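Hypothetical lipoprotein ymcC (Escherichia coli K12, PDB 2IN5) is of unknown function but, as a membrane-anchored lipoprotein of the group 4 capsule GfcB/YjbF family, may take part in capsule polysaccharide production or export. Local coordinates at residues 11-16 with 64-69; 75-80 with 87-92. All blocks are in the same frame, centred on the assembly; numbering follows the deposited sequence.

Interaction 1: residues 11-16 with 64-69; sequences TFRASL and QDNAML
Arg13 and Asn66 meet as two flat polar groups laid over one another. The amide oxygen Asn66 OD1 sits 3.0 Å above one face of the Arg13 guanidinium, displaced toward its rim, and the two planes are only 21° apart. Asn66 OD1 lies 3.1 Å from Arg13 NH2, but the N-H directions lie in the guanidinium plane while the oxygen stands above it, too poor an angle for a hydrogen bond. The partly negative oxygen over the cationic group is probably favourable all the same, with CZ of Arg13 3.4 Å from Asn66 OD1. Arg13 leaves the helix with chi1 at 180° and bends at chi3 (58°), which turns the guanidinium onto the amide.

At the guanidinium edge the contact is with backbone. Arg13 NH1 lies 3.5 Å from Gln64 O, a long approach not counted as a bond, and equally far, 3.5 Å, from Asn66 CA. Residues 64-67 form part of the turn that joins the antiparallel neighbours 58-62 and 68-72 into a beta hairpin, so helix 8-18 rests against the hairpin's end. Asn66 adopts positive phi and psi in this turn, a left-handed backbone conformation that asparagine tolerates better than most residues.

True charge pairing and hydrogen bonding come from just outside: Arg13 NH2 forms a salt bridge with Asp10, and NH1 donates to Ser63 O. A leucine in place of Arg13 would probably leave Asp10 without its charged mate and Ser63 O without this donor, as well as uncovering the Asn66 amide. Farther round the helix, Phe12 meets Phe12 of the second subunit, and Thr11 OG1 bonds to Pro33 O of that subunit.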
ATOM      1  N   THR A  11      -8.176  -1.896 -11.681  1.00 33.10           N
ATOM      2  CA  THR A  11      -8.924  -2.630 -12.684  1.00 34.60           C
ATOM      3  C   THR A  11      -9.988  -3.565 -12.099  1.00 37.22           C
ATOM      4  O   THR A  11     -11.155  -3.528 -12.510  1.00 38.88           O
ATOM      5  CB  THR A  11      -7.978  -3.442 -13.558  1.00 32.72           C
ATOM      6  OG1 THR A  11      -7.226  -2.546 -14.376  1.00 37.09           O
ATOM      7  CG2 THR A  11      -8.750  -4.405 -14.437  1.00 34.36           C
ATOM      8  N   PHE A  12      -9.589  -4.404 -11.146  1.00 35.47           N
ATOM      9  CA  PHE A  12     -10.514  -5.340 -10.528  1.00 34.70           C
ATOM     10  C   PHE A  12     -11.458  -4.669  -9.547  1.00 35.52           C
ATOM     11  O   PHE A  12     -12.548  -5.168  -9.294  1.00 35.68           O
ATOM     12  CB  PHE A  12      -9.727  -6.474  -9.866  1.00 32.82           C
ATOM     13  CG  PHE A  12      -9.150  -7.447 -10.855  1.00 32.50           C
ATOM     14  CD1 PHE A  12      -9.867  -8.577 -11.233  1.00 34.55           C
ATOM     15  CD2 PHE A  12      -7.930  -7.193 -11.467  1.00 33.40           C
ATOM     16  CE1 PHE A  12      -9.381  -9.442 -12.215  1.00 35.85           C
ATOM     17  CE2 PHE A  12      -7.428  -8.050 -12.455  1.00 35.28           C
ATOM     18  CZ  PHE A  12      -8.160  -9.178 -12.831  1.00 37.05           C
ATOM     19  N   ARG A  13     -11.049  -3.523  -9.016  1.00 37.29           N
ATOM     20  CA  ARG A  13     -11.893  -2.786  -8.091  1.00 39.23           C
ATOM     21  C   ARG A  13     -13.021  -2.139  -8.896  1.00 41.25           C
ATOM     22  O   ARG A  13     -14.176  -2.153  -8.479  1.00 42.10           O
ATOM     23  CB  ARG A  13     -11.077  -1.710  -7.368  1.00 39.35           C
ATOM     24  CG  ARG A  13     -11.856  -0.854  -6.372  1.00 41.19           C
ATOM     25  CD  ARG A  13     -10.896  -0.013  -5.534  1.00 43.63           C
ATOM     26  NE  ARG A  13     -10.073   0.846  -6.384  1.00 46.24           N
ATOM     27  CZ  ARG A  13     -10.398   2.085  -6.731  1.00 47.77           C
ATOM     28  NH1 ARG A  13     -11.528   2.623  -6.291  1.00 49.39           N
ATOM     29  NH2 ARG A  13      -9.607   2.777  -7.538  1.00 49.40           N
ATOM     30  N   ALA A  14     -12.687  -1.581 -10.057  1.00 42.33           N
ATOM     31  CA  ALA A  14     -13.695  -0.941 -10.900  1.00 43.25           C
ATOM     32  C   ALA A  14     -14.705  -1.983 -11.360  1.00 44.20           C
ATOM     33  O   ALA A  14     -15.918  -1.774 -11.277  1.00 45.17           O
ATOM     34  CB  ALA A  14     -13.044  -0.282 -12.103  1.00 40.15           C
ATOM     35  N   SER A  15     -14.195  -3.109 -11.837  1.00 43.73           N
ATOM     36  CA  SER A  15     -15.045  -4.183 -12.301  1.00 44.71           C
ATOM     37  C   SER A  15     -16.053  -4.574 -11.219  1.00 46.75           C
ATOM     38  O   SER A  15     -17.234  -4.782 -11.502  1.00 45.34           O
ATOM     39  CB  SER A  15     -14.188  -5.385 -12.688  1.00 42.68           C
ATOM     40  OG  SER A  15     -14.994  -6.458 -13.140  1.00 43.02           O
ATOM     41  N   LEU A  16     -15.587  -4.669  -9.977  1.00 49.13           N
ATOM     42  CA  LEU A  16     -16.461  -5.038  -8.872  1.00 51.01           C
ATOM     43  C   LEU A  16     -17.636  -4.076  -8.754  1.00 53.33           C
ATOM     44  O   LEU A  16     -18.785  -4.493  -8.600  1.00 53.15           O
ATOM     45  CB  LEU A  16     -15.680  -5.048  -7.560  1.00 50.42           C
ATOM     46  CG  LEU A  16     -16.534  -5.150  -6.293  1.00 50.44           C
ATOM     47  CD1 LEU A  16     -17.359  -6.425  -6.324  1.00 48.75           C
ATOM     48  CD2 LEU A  16     -15.631  -5.124  -5.074  1.00 50.59           C
ATOM     49  N   GLN A  64     -15.300   2.988  -3.778  1.00 46.55           N
ATOM     50  CA  GLN A  64     -15.534   3.126  -5.217  1.00 50.05           C
ATOM     51  C   GLN A  64     -14.960   4.449  -5.736  1.00 51.40           C
ATOM     52  O   GLN A  64     -14.468   4.517  -6.861  1.00 51.16           O
ATOM     53  CB  GLN A  64     -17.033   3.065  -5.522  1.00 49.86           C
ATOM     54  CG  GLN A  64     -17.348   2.951  -7.008  1.00 52.39           C
ATOM     55  CD  GLN A  64     -18.836   3.071  -7.309  1.00 54.10           C
ATOM     56  OE1 GLN A  64     -19.657   2.357  -6.733  1.00 55.51           O
ATOM     57  NE2 GLN A  64     -19.186   3.973  -8.218  1.00 54.27           N
ATOM     58  N   ASP A  65     -15.035   5.487  -4.902  1.00 54.25           N
ATOM     59  CA  ASP A  65     -14.528   6.825  -5.221  1.00 56.30           C
ATOM     60  C   ASP A  65     -13.020   6.871  -4.992  1.00 56.28           C
ATOM     61  O   ASP A  65     -12.392   7.930  -5.063  1.00 56.64           O
ATOM     62  CB  ASP A  65     -15.228   7.874  -4.337  1.00 59.31           C
ATOM     63  CG  ASP A  65     -14.743   9.297  -4.604  1.00 63.73           C
ATOM     64  OD1 ASP A  65     -14.491   9.633  -5.784  1.00 66.47           O
ATOM     65  OD2 ASP A  65     -14.633  10.093  -3.637  1.00 65.31           O
ATOM     66  N   ASN A  66     -12.450   5.704  -4.711  1.00 55.94           N
ATOM     67  CA  ASN A  66     -11.018   5.564  -4.463  1.00 55.45           C
ATOM     68  C   ASN A  66     -10.511   6.339  -3.236  1.00 53.71           C
ATOM     69  O   ASN A  66      -9.414   6.901  -3.239  1.00 52.64           O
ATOM     70  CB  ASN A  66     -10.230   5.965  -5.713  1.00 57.14           C
ATOM     71  CG  ASN A  66      -8.795   5.469  -5.678  1.00 58.91           C
ATOM     72  OD1 ASN A  66      -8.516   4.377  -5.166  1.00 57.19           O
ATOM     73  ND2 ASN A  66      -7.880   6.258  -6.238  1.00 59.92           N
ATOM     74  N   ALA A  67     -11.340   6.379  -2.197  1.00 50.57           N
ATOM     75  CA  ALA A  67     -10.969   7.018  -0.947  1.00 46.80           C
ATOM     76  C   ALA A  67     -10.374   5.848  -0.171  1.00 44.47           C
ATOM     77  O   ALA A  67     -10.727   4.698  -0.436  1.00 44.37           O
ATOM     78  CB  ALA A  67     -12.195   7.558  -0.237  1.00 47.81           C
HETATM   79  N   MSE A  68      -9.483   6.118   0.778  1.00 41.17           N
HETATM   80  CA  MSE A  68      -8.857   5.037   1.527  1.00 38.08           C
HETATM   81  C   MSE A  68      -9.040   5.097   3.033  1.00 34.53           C
HETATM   82  O   MSE A  68      -9.093   6.168   3.618  1.00 33.01           O
HETATM   83  CB  MSE A  68      -7.365   4.988   1.199  1.00 41.18           C
HETATM   84  CG  MSE A  68      -6.578   4.000   2.043  1.00 48.28           C
HETATM   85 SE   MSE A  68      -4.804   3.644   1.346  1.00 59.45          SE
HETATM   86  CE  MSE A  68      -3.857   5.101   2.194  1.00 57.51           C
ATOM     87  N   LEU A  69      -9.148   3.926   3.650  1.00 31.61           N
ATOM     88  CA  LEU A  69      -9.292   3.817   5.099  1.00 29.68           C
ATOM     89  C   LEU A  69      -8.180   2.911   5.601  1.00 29.20           C
ATOM     90  O   LEU A  69      -7.946   1.852   5.026  1.00 31.10           O
ATOM     91  CB  LEU A  69     -10.645   3.215   5.476  1.00 29.76           C
ATOM     92  CG  LEU A  69     -11.719   4.230   5.843  1.00 29.76           C
ATOM     93  CD1 LEU A  69     -12.326   4.814   4.587  1.00 33.59           C
ATOM     94  CD2 LEU A  69     -12.767   3.551   6.681  1.00 33.17           C
TER

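Interaction 2: residues 75-80 with 87-92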
ATOM      1  N   ARG A  75      -9.626  -0.848  14.456  1.00 25.26           N
ATOM      2  CA  ARG A  75      -9.205   0.473  14.912  1.00 25.97           C
ATOM      3  C   ARG A  75      -8.858   1.356  13.728  1.00 25.35           C
ATOM      4  O   ARG A  75      -8.086   0.962  12.852  1.00 25.66           O
ATOM      5  CB  ARG A  75      -7.971   0.374  15.819  1.00 26.96           C
ATOM      6  CG  ARG A  75      -7.499   1.725  16.354  1.00 23.89           C
ATOM      7  CD  ARG A  75      -8.477   2.290  17.372  1.00 25.15           C
ATOM      8  NE  ARG A  75      -8.360   1.610  18.653  1.00 25.68           N
ATOM      9  CZ  ARG A  75      -9.054   1.920  19.746  1.00 26.48           C
ATOM     10  NH1 ARG A  75      -9.939   2.908  19.730  1.00 21.49           N
ATOM     11  NH2 ARG A  75      -8.841   1.243  20.870  1.00 26.76           N
ATOM     12  N   LEU A  76      -9.421   2.556  13.708  1.00 25.53           N
ATOM     13  CA  LEU A  76      -9.146   3.495  12.632  1.00 25.09           C
ATOM     14  C   LEU A  76      -7.840   4.222  12.944  1.00 25.30           C
ATOM     15  O   LEU A  76      -7.704   4.862  13.996  1.00 21.73           O
ATOM     16  CB  LEU A  76     -10.284   4.501  12.502  1.00 23.65           C
ATOM     17  CG  LEU A  76     -10.135   5.405  11.282  1.00 24.24           C
ATOM     18  CD1 LEU A  76     -10.147   4.560  10.005  1.00 21.72           C
ATOM     19  CD2 LEU A  76     -11.258   6.417  11.269  1.00 23.98           C
ATOM     20  N   LEU A  77      -6.888   4.100  12.024  1.00 26.15           N
ATOM     21  CA  LEU A  77      -5.579   4.720  12.171  1.00 29.59           C
ATOM     22  C   LEU A  77      -5.306   5.866  11.203  1.00 32.08           C
ATOM     23  O   LEU A  77      -4.499   6.751  11.497  1.00 32.52           O
ATOM     24  CB  LEU A  77      -4.490   3.670  11.996  1.00 30.05           C
ATOM     25  CG  LEU A  77      -4.528   2.522  13.006  1.00 27.86           C
ATOM     26  CD1 LEU A  77      -3.576   1.454  12.543  1.00 24.74           C
ATOM     27  CD2 LEU A  77      -4.175   3.019  14.415  1.00 24.88           C
ATOM     28  N   LYS A  78      -5.963   5.859  10.049  1.00 32.69           N
ATOM     29  CA  LYS A  78      -5.739   6.916   9.073  1.00 34.11           C
ATOM     30  C   LYS A  78      -6.738   6.843   7.925  1.00 33.99           C
ATOM     31  O   LYS A  78      -7.176   5.760   7.555  1.00 36.43           O
ATOM     32  CB  LYS A  78      -4.309   6.804   8.532  1.00 34.99           C
ATOM     33  CG  LYS A  78      -3.870   7.915   7.592  1.00 37.54           C
ATOM     34  CD  LYS A  78      -2.550   7.563   6.927  1.00 36.28           C
ATOM     35  CE  LYS A  78      -2.205   8.541   5.812  1.00 38.88           C
ATOM     36  NZ  LYS A  78      -1.298   7.908   4.795  1.00 39.10           N
ATOM     37  N   THR A  79      -7.110   7.997   7.382  1.00 33.12           N
ATOM     38  CA  THR A  79      -8.027   8.048   6.246  1.00 34.69           C
ATOM     39  C   THR A  79      -7.457   8.977   5.180  1.00 35.95           C
ATOM     40  O   THR A  79      -6.669   9.875   5.482  1.00 37.34           O
ATOM     41  CB  THR A  79      -9.452   8.546   6.630  1.00 34.13           C
ATOM     42  OG1 THR A  79      -9.382   9.874   7.170  1.00 34.63           O
ATOM     43  CG2 THR A  79     -10.093   7.608   7.646  1.00 33.34           C
ATOM     44  N   VAL A  80      -7.854   8.748   3.934  1.00 37.10           N
ATOM     45  CA  VAL A  80      -7.378   9.550   2.817  1.00 38.35           C
ATOM     46  C   VAL A  80      -8.491   9.843   1.817  1.00 38.95           C
ATOM     47  O   VAL A  80      -9.296   8.968   1.521  1.00 37.59           O
ATOM     48  CB  VAL A  80      -6.250   8.824   2.068  1.00 39.59           C
ATOM     49  CG1 VAL A  80      -5.751   9.688   0.922  1.00 39.93           C
ATOM     50  CG2 VAL A  80      -5.115   8.495   3.028  1.00 40.73           C
ATOM     51  N   LEU A  87      -5.300  11.978  10.393  1.00 26.06           N
ATOM     52  CA  LEU A  87      -3.954  12.030   9.846  1.00 28.06           C
ATOM     53  C   LEU A  87      -2.932  11.174  10.561  1.00 27.18           C
ATOM     54  O   LEU A  87      -1.982  10.688   9.951  1.00 26.68           O
ATOM     55  CB  LEU A  87      -3.457  13.482   9.797  1.00 29.03           C
ATOM     56  CG  LEU A  87      -4.255  14.443   8.912  1.00 28.89           C
ATOM     57  CD1 LEU A  87      -3.596  15.816   8.918  1.00 30.95           C
ATOM     58  CD2 LEU A  87      -4.329  13.892   7.487  1.00 28.37           C
ATOM     59  N   GLU A  88      -3.107  10.990  11.856  1.00 27.33           N
ATOM     60  CA  GLU A  88      -2.150  10.187  12.576  1.00 28.14           C
ATOM     61  C   GLU A  88      -2.683   9.763  13.908  1.00 26.65           C
ATOM     62  O   GLU A  88      -3.550  10.412  14.483  1.00 26.99           O
ATOM     63  CB  GLU A  88      -0.833  10.950  12.805  1.00 28.57           C
ATOM     64  CG  GLU A  88       0.262  10.043  13.373  1.00 33.85           C
ATOM     65  CD  GLU A  88       1.518  10.757  13.916  1.00 38.47           C
ATOM     66  OE1 GLU A  88       2.547  10.057  14.064  1.00 40.40           O
ATOM     67  OE2 GLU A  88       1.494  11.974  14.215  1.00 37.25           O
ATOM     68  N   VAL A  89      -2.168   8.634  14.374  1.00 26.71           N
ATOM     69  CA  VAL A  89      -2.499   8.108  15.681  1.00 25.54           C
ATOM     70  C   VAL A  89      -1.146   7.626  16.179  1.00 25.15           C
ATOM     71  O   VAL A  89      -0.440   6.912  15.473  1.00 25.35           O
ATOM     72  CB  VAL A  89      -3.478   6.918  15.623  1.00 25.57           C
ATOM     73  CG1 VAL A  89      -3.775   6.448  17.049  1.00 22.13           C
ATOM     74  CG2 VAL A  89      -4.767   7.320  14.927  1.00 22.84           C
ATOM     75  N   THR A  90      -0.761   8.047  17.372  1.00 25.93           N
ATOM     76  CA  THR A  90       0.525   7.625  17.912  1.00 30.08           C
ATOM     77  C   THR A  90       0.353   6.435  18.843  1.00 30.70           C
ATOM     78  O   THR A  90      -0.774   6.047  19.176  1.00 31.71           O
ATOM     79  CB  THR A  90       1.216   8.751  18.727  1.00 28.74           C
ATOM     80  OG1 THR A  90       0.453   9.014  19.908  1.00 30.72           O
ATOM     81  CG2 THR A  90       1.332  10.025  17.904  1.00 29.98           C
ATOM     82  N   ASN A  91       1.484   5.864  19.253  1.00 31.87           N
ATOM     83  CA  ASN A  91       1.512   4.746  20.195  1.00 32.32           C
ATOM     84  C   ASN A  91       0.423   3.722  19.856  1.00 32.99           C
ATOM     85  O   ASN A  91      -0.258   3.193  20.741  1.00 34.04           O
ATOM     86  CB  ASN A  91       1.324   5.313  21.609  1.00 30.08           C
ATOM     87  CG  ASN A  91       1.597   4.297  22.708  1.00 31.12           C
ATOM     88  OD1 ASN A  91       2.579   3.545  22.659  1.00 33.49           O
ATOM     89  ND2 ASN A  91       0.747   4.296  23.726  1.00 26.40           N
ATOM     90  N   SER A  92       0.271   3.448  18.564  1.00 33.49           N
ATOM     91  CA  SER A  92      -0.745   2.508  18.094  1.00 36.17           C
ATOM     92  C   SER A  92      -0.337   1.060  18.349  1.00 36.54           C
ATOM     93  O   SER A  92      -1.162   0.146  18.273  1.00 35.69           O
ATOM     94  CB  SER A  92      -1.016   2.725  16.603  1.00 32.79           C
ATOM     95  OG  SER A  92       0.140   2.475  15.835  1.00 35.76           O
TER
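Leu77 swings CG beside its own backbone N and anti to the carbonyl carbon (chi1 -61°), which carries CD2 over toward Val89 and Ser92. Val89, with CG1 anti to its backbone N (chi1 -179°), presents CG2 to the Leu77 main chain instead. Each strand is committed on its other flank, where a classic beta bulge interrupts it: Leu77 and Lys78 both face Val70, and Leu87 and Glu88 both face Leu114. A bulge of this kind sets two residues of one strand against one of its neighbour. Leu77 and Val89 join strands 75-80 and 86-89, the two outermost strands in the antiparallel strand order; Ser92 follows in the turn after 86-89. The strands are consecutive in the chain, linked by residues 81-85, and meet at Leu77 with Val89 and at Lys78 with Leu87. Their local axes run antiparallel at 163° and come within 5.6 Å.

The apolar part is small and suits branched aliphatic residues. Leu77 CD2 packs 4.1 Å from Val89 CB and 3.9 Å from Ser92 CB, the two side chains of Leu77 and Val89 crossing at about a right angle. A long leucine can span the separation that the shorter valine leaves, while Ser92 contributes its carbon to this contact.

Backbone pairing is absent between these segments, although Thr79 bonds to Leu86 just beside them. Lys78 CG lies 4.1 Å from Leu87 O; beyond CG the chain is extended and leads the amino end away from the opposing strand. Arg75, further back, instead forms salt bridges with Glu152 and Asp95. The CB of Val89 is directed toward strand 75-80, and from it CG2 reaches in to lie 3.9 Å from Leu77 CA and 3.5 Å from Leu77 O.

Interaction 1 lies at the periphery, partly buried around Arg13, and brings an N-terminal helix to a hairpin turn; interaction 2 is a surface contact nearer the centre of the chain, between two strands. Their chemistry follows: a charged guanidinium over an amide in the first, aliphatic carbons against carbons and carbonyl oxygens in the second. Although their centres are 21 Å apart, they share a strand pair, since 68-72 and 75-80 are antiparallel neighbours, and Met68 O lies 2.9 Å from Val80 N in a probable hydrogen bond. The second subunit touches residues of interaction 1, whereas 75-80 and 87-92 meet their own chain alone within the assembly.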